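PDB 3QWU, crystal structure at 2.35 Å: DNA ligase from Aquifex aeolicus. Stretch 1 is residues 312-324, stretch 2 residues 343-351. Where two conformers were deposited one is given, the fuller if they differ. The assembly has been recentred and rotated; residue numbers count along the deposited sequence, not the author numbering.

Stretch 1, residues 312-324: KKENAIALLELLS
Stretch 2 343-351: YWRLEFDKV

A helix packed along a β-strand in the DNA ligase of Aquifex aeolicus. Lys 312 is extended (phi/psi -120/132) and leads into the helix that runs through Ser 324 and continues beyond; residues 343-351 form a strand, with phi from -83 to -153° and psi from 111 to 161°. The two run in nearly the same direction, 21° apart (signed crossing angle -21°), with axes 8.8 Å apart at closest approach. CA-CA distances set the register and widen along the pair: Lys 313-Trp 344 6.0 Å, Ala 316-Leu 346 6.7 Å, Leu 320-Phe 348 8.4 Å, Leu 323-Lys 350 9.2 Å. No hydrogen bond crosses; the 451 Å² buried between the stretches comes mainly from apolar packing.

Strand alternation points Trp 344, Leu 346 and Phe 348 toward the helix, and Arg 345 and Glu 347 away. Ala 316, Leu 319 and Leu 323, spaced three and four residues apart, answer from one side of the helix. Helical bonds such as Leu 320 N to Ala 316 O (3.1 Å) and Leu 323 N to Leu 319 O (3.0 Å) hold that spacing.

At the start, Trp 344 (chi1 -70°, m; chi2 87°) lays its indole beneath Lys 313. Lys 313 CB stands 3.8 Å from the centroid of the Trp 344 five-membered ring, only 7° off its normal, a CH-pi contact; Lys 313 N is 3.5 Å from Trp 344 CD1. The Lys 313 chain, t at all four chi angles, then extends away, so its aliphatic base covers the ring while its ammonium leaves the contact.

Leu 346 (chi1 180°, t; chi2 66°, p) puts CD2 among three helix residues: 4.3 Å from Ala 316 CB, 4.1 Å from Leu 319 CD2 and 4.2 Å from Leu 320 CD2. Leu 319 (t, chi2 81°, p) also sets CD2 4.2 Å from Phe 348 CE1. The CA-to-CB bond of Leu 320 points sideways, but its m, t rotamer brings CD2 to 4.0 Å from Phe 348 CB.

Phe 348 (chi1 71°, p; chi2 -90°) reaches across the wider gap to Leu 323, whose CD2 lies 3.4 Å from Phe 348 CZ, a tight contact. Leu 323 has chi1 -93°, between wells, and chi2 44°, p. The CA-to-CB bond of Lys 350 (m, t, t, t) points sideways, but the end of the chain comes nearer, its CE 4.2 Å from Leu 323 CD2, while its NZ is hydrogen-bonded elsewhere in the structure. Ser 324 (chi1 -55°, m) turns OG back to donate to Leu 320 O at 3.1 Å.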

# COMPACT_ATOMS: atom_id res chain seq x y z
N LYS A 312 0.32 27.74 29.19
CA LYS A 312 1.44 27.38 30.03
C LYS A 312 2.59 26.80 29.23
O LYS A 312 2.39 25.87 28.44
CB LYS A 312 1.00 26.31 31.02
CG LYS A 312 -0.01 26.73 32.04
CD LYS A 312 0.16 25.87 33.32
CE LYS A 312 -0.92 26.15 34.39
NZ LYS A 312 -0.70 25.27 35.59
N LYS A 313 3.79 27.29 29.49
CA LYS A 313 5.04 26.69 28.98
C LYS A 313 5.24 25.22 29.35
O LYS A 313 5.57 24.42 28.51
CB LYS A 313 6.27 27.47 29.45
CG LYS A 313 7.46 27.32 28.54
CD LYS A 313 8.76 27.67 29.26
CE LYS A 313 9.97 27.42 28.37
NZ LYS A 313 11.25 27.50 29.15
N GLU A 314 5.08 24.86 30.60
CA GLU A 314 5.26 23.45 30.96
C GLU A 314 4.43 22.51 30.02
O GLU A 314 4.87 21.43 29.68
CB GLU A 314 4.91 23.22 32.44
CG GLU A 314 3.37 23.09 32.74
CD GLU A 314 2.99 23.41 34.20
OE1 GLU A 314 3.10 24.60 34.58
OE2 GLU A 314 2.57 22.49 34.96
N ASN A 315 3.25 22.97 29.61
CA ASN A 315 2.36 22.22 28.72
C ASN A 315 2.85 22.03 27.29
O ASN A 315 2.58 21.00 26.67
CB ASN A 315 0.97 22.85 28.70
CG ASN A 315 0.25 22.66 30.00
OD1 ASN A 315 0.58 21.74 30.74
ND2 ASN A 315 -0.74 23.51 30.28
N ALA A 316 3.60 23.01 26.78
CA ALA A 316 4.19 22.88 25.47
C ALA A 316 5.31 21.92 25.54
O ALA A 316 5.45 21.09 24.64
CB ALA A 316 4.66 24.20 24.96
N ILE A 317 6.11 21.98 26.61
CA ILE A 317 7.20 21.03 26.81
C ILE A 317 6.62 19.63 26.96
O ILE A 317 7.09 18.70 26.33
CB ILE A 317 8.12 21.37 28.03
CG1 ILE A 317 9.00 22.59 27.70
CG2 ILE A 317 9.03 20.16 28.44
CD1 ILE A 317 10.23 22.31 26.81
N ALA A 318 5.56 19.49 27.77
CA ALA A 318 4.89 18.20 27.96
C ALA A 318 4.36 17.66 26.63
O ALA A 318 4.40 16.43 26.38
CB ALA A 318 3.77 18.30 28.98
N LEU A 319 3.87 18.56 25.76
CA LEU A 319 3.40 18.11 24.45
C LEU A 319 4.53 17.53 23.59
O LEU A 319 4.35 16.47 23.03
CB LEU A 319 2.64 19.20 23.68
CG LEU A 319 2.33 18.67 22.26
CD1 LEU A 319 1.08 17.76 22.29
CD2 LEU A 319 2.19 19.77 21.27
N LEU A 320 5.66 18.24 23.46
CA LEU A 320 6.86 17.69 22.78
C LEU A 320 7.22 16.33 23.29
O LEU A 320 7.50 15.42 22.49
CB LEU A 320 8.11 18.58 22.95
CG LEU A 320 8.06 19.93 22.24
CD1 LEU A 320 9.24 20.78 22.62
CD2 LEU A 320 7.95 19.82 20.72
N GLU A 321 7.25 16.18 24.61
CA GLU A 321 7.66 14.91 25.21
C GLU A 321 6.61 13.82 24.90
O GLU A 321 6.96 12.66 24.60
CB GLU A 321 7.96 15.07 26.71
CG GLU A 321 9.22 15.98 26.97
CD GLU A 321 9.63 16.15 28.45
OE1 GLU A 321 8.80 15.95 29.36
OE2 GLU A 321 10.81 16.53 28.69
N LEU A 322 5.32 14.18 24.92
CA LEU A 322 4.31 13.21 24.48
C LEU A 322 4.55 12.74 23.02
O LEU A 322 4.58 11.54 22.73
CB LEU A 322 2.89 13.73 24.65
CG LEU A 322 1.86 12.67 24.23
CD1 LEU A 322 2.11 11.37 25.05
CD2 LEU A 322 0.40 13.15 24.28
N LEU A 323 4.76 13.67 22.11
CA LEU A 323 4.88 13.31 20.71
C LEU A 323 6.15 12.47 20.40
O LEU A 323 6.11 11.60 19.56
CB LEU A 323 4.76 14.56 19.83
CG LEU A 323 3.34 14.87 19.30
CD1 LEU A 323 2.31 14.73 20.33
CD2 LEU A 323 3.27 16.27 18.71
N SER A 324 7.26 12.70 21.08
CA SER A 324 8.44 11.83 20.93
C SER A 324 8.14 10.36 21.28
O SER A 324 8.66 9.46 20.63
CB SER A 324 9.60 12.33 21.79
OG SER A 324 9.88 13.69 21.48
N TYR A 343 0.30 33.98 25.48
CA TYR A 343 0.50 32.56 25.20
C TYR A 343 1.94 32.29 24.84
O TYR A 343 2.65 33.15 24.33
CB TYR A 343 -0.38 32.11 24.04
CG TYR A 343 -1.85 32.28 24.33
CD1 TYR A 343 -2.59 31.24 24.88
CD2 TYR A 343 -2.49 33.48 24.07
CE1 TYR A 343 -3.96 31.40 25.17
CE2 TYR A 343 -3.88 33.65 24.34
CZ TYR A 343 -4.61 32.60 24.89
OH TYR A 343 -5.95 32.77 25.18
N TRP A 344 2.38 31.08 25.15
CA TRP A 344 3.62 30.53 24.62
C TRP A 344 3.37 29.95 23.22
O TRP A 344 2.55 29.04 23.07
CB TRP A 344 4.14 29.48 25.58
CG TRP A 344 4.60 30.11 26.81
CD1 TRP A 344 3.86 30.42 27.93
CD2 TRP A 344 5.92 30.59 27.07
NE1 TRP A 344 4.66 31.04 28.87
CE2 TRP A 344 5.92 31.16 28.37
CE3 TRP A 344 7.12 30.58 26.32
CZ2 TRP A 344 7.06 31.71 28.94
CZ3 TRP A 344 8.26 31.13 26.90
CH2 TRP A 344 8.23 31.69 28.20
N ARG A 345 4.02 30.48 22.19
CA ARG A 345 3.91 29.92 20.84
C ARG A 345 4.88 28.75 20.63
O ARG A 345 6.08 28.88 20.91
CB ARG A 345 4.16 31.00 19.79
CG ARG A 345 4.42 30.47 18.42
CD ARG A 345 3.22 29.80 17.86
NE ARG A 345 2.15 30.76 17.64
CZ ARG A 345 0.98 30.47 17.12
NH1 ARG A 345 0.67 29.22 16.78
NH2 ARG A 345 0.09 31.43 16.96
N LEU A 346 4.37 27.61 20.18
CA LEU A 346 5.23 26.47 19.85
C LEU A 346 5.21 26.18 18.35
O LEU A 346 4.14 26.14 17.72
CB LEU A 346 4.82 25.21 20.58
CG LEU A 346 5.67 23.96 20.30
CD1 LEU A 346 7.10 24.12 20.82
CD2 LEU A 346 4.98 22.79 20.94
N GLU A 347 6.40 25.99 17.78
CA GLU A 347 6.53 25.52 16.41
C GLU A 347 7.44 24.34 16.45
O GLU A 347 8.47 24.40 17.09
CB GLU A 347 7.19 26.58 15.49
CG GLU A 347 6.40 27.84 15.24
CD GLU A 347 7.01 28.70 14.14
OE1 GLU A 347 7.82 28.20 13.32
OE2 GLU A 347 6.68 29.91 14.09
N PHE A 348 7.10 23.27 15.74
CA PHE A 348 7.98 22.11 15.75
C PHE A 348 7.86 21.29 14.48
O PHE A 348 6.87 21.39 13.74
CB PHE A 348 7.75 21.25 17.00
CG PHE A 348 6.44 20.51 17.01
CD1 PHE A 348 5.30 21.08 17.55
CD2 PHE A 348 6.36 19.20 16.50
CE1 PHE A 348 4.08 20.38 17.56
CE2 PHE A 348 5.15 18.50 16.51
CZ PHE A 348 4.00 19.09 17.01
N ASP A 349 8.89 20.48 14.25
CA ASP A 349 8.98 19.66 13.09
C ASP A 349 8.77 18.17 13.42
O ASP A 349 9.28 17.68 14.43
CB ASP A 349 10.35 19.89 12.45
CG ASP A 349 10.49 21.29 11.81
OD1 ASP A 349 9.46 21.99 11.58
OD2 ASP A 349 11.65 21.68 11.50
N LYS A 350 7.97 17.48 12.60
CA LYS A 350 8.03 16.03 12.53
C LYS A 350 8.90 15.72 11.29
O LYS A 350 8.52 16.05 10.16
CB LYS A 350 6.62 15.37 12.43
CG LYS A 350 5.74 15.49 13.71
CD LYS A 350 4.23 15.08 13.51
CE LYS A 350 3.32 15.88 14.52
NZ LYS A 350 1.99 15.28 14.82
N VAL A 351 10.09 15.19 11.53
CA VAL A 351 11.05 14.80 10.49
C VAL A 351 10.84 13.32 10.23
O VAL A 351 11.00 12.52 11.15
CB VAL A 351 12.55 15.01 10.98
CG1 VAL A 351 13.56 14.50 9.94
CG2 VAL A 351 12.84 16.50 11.37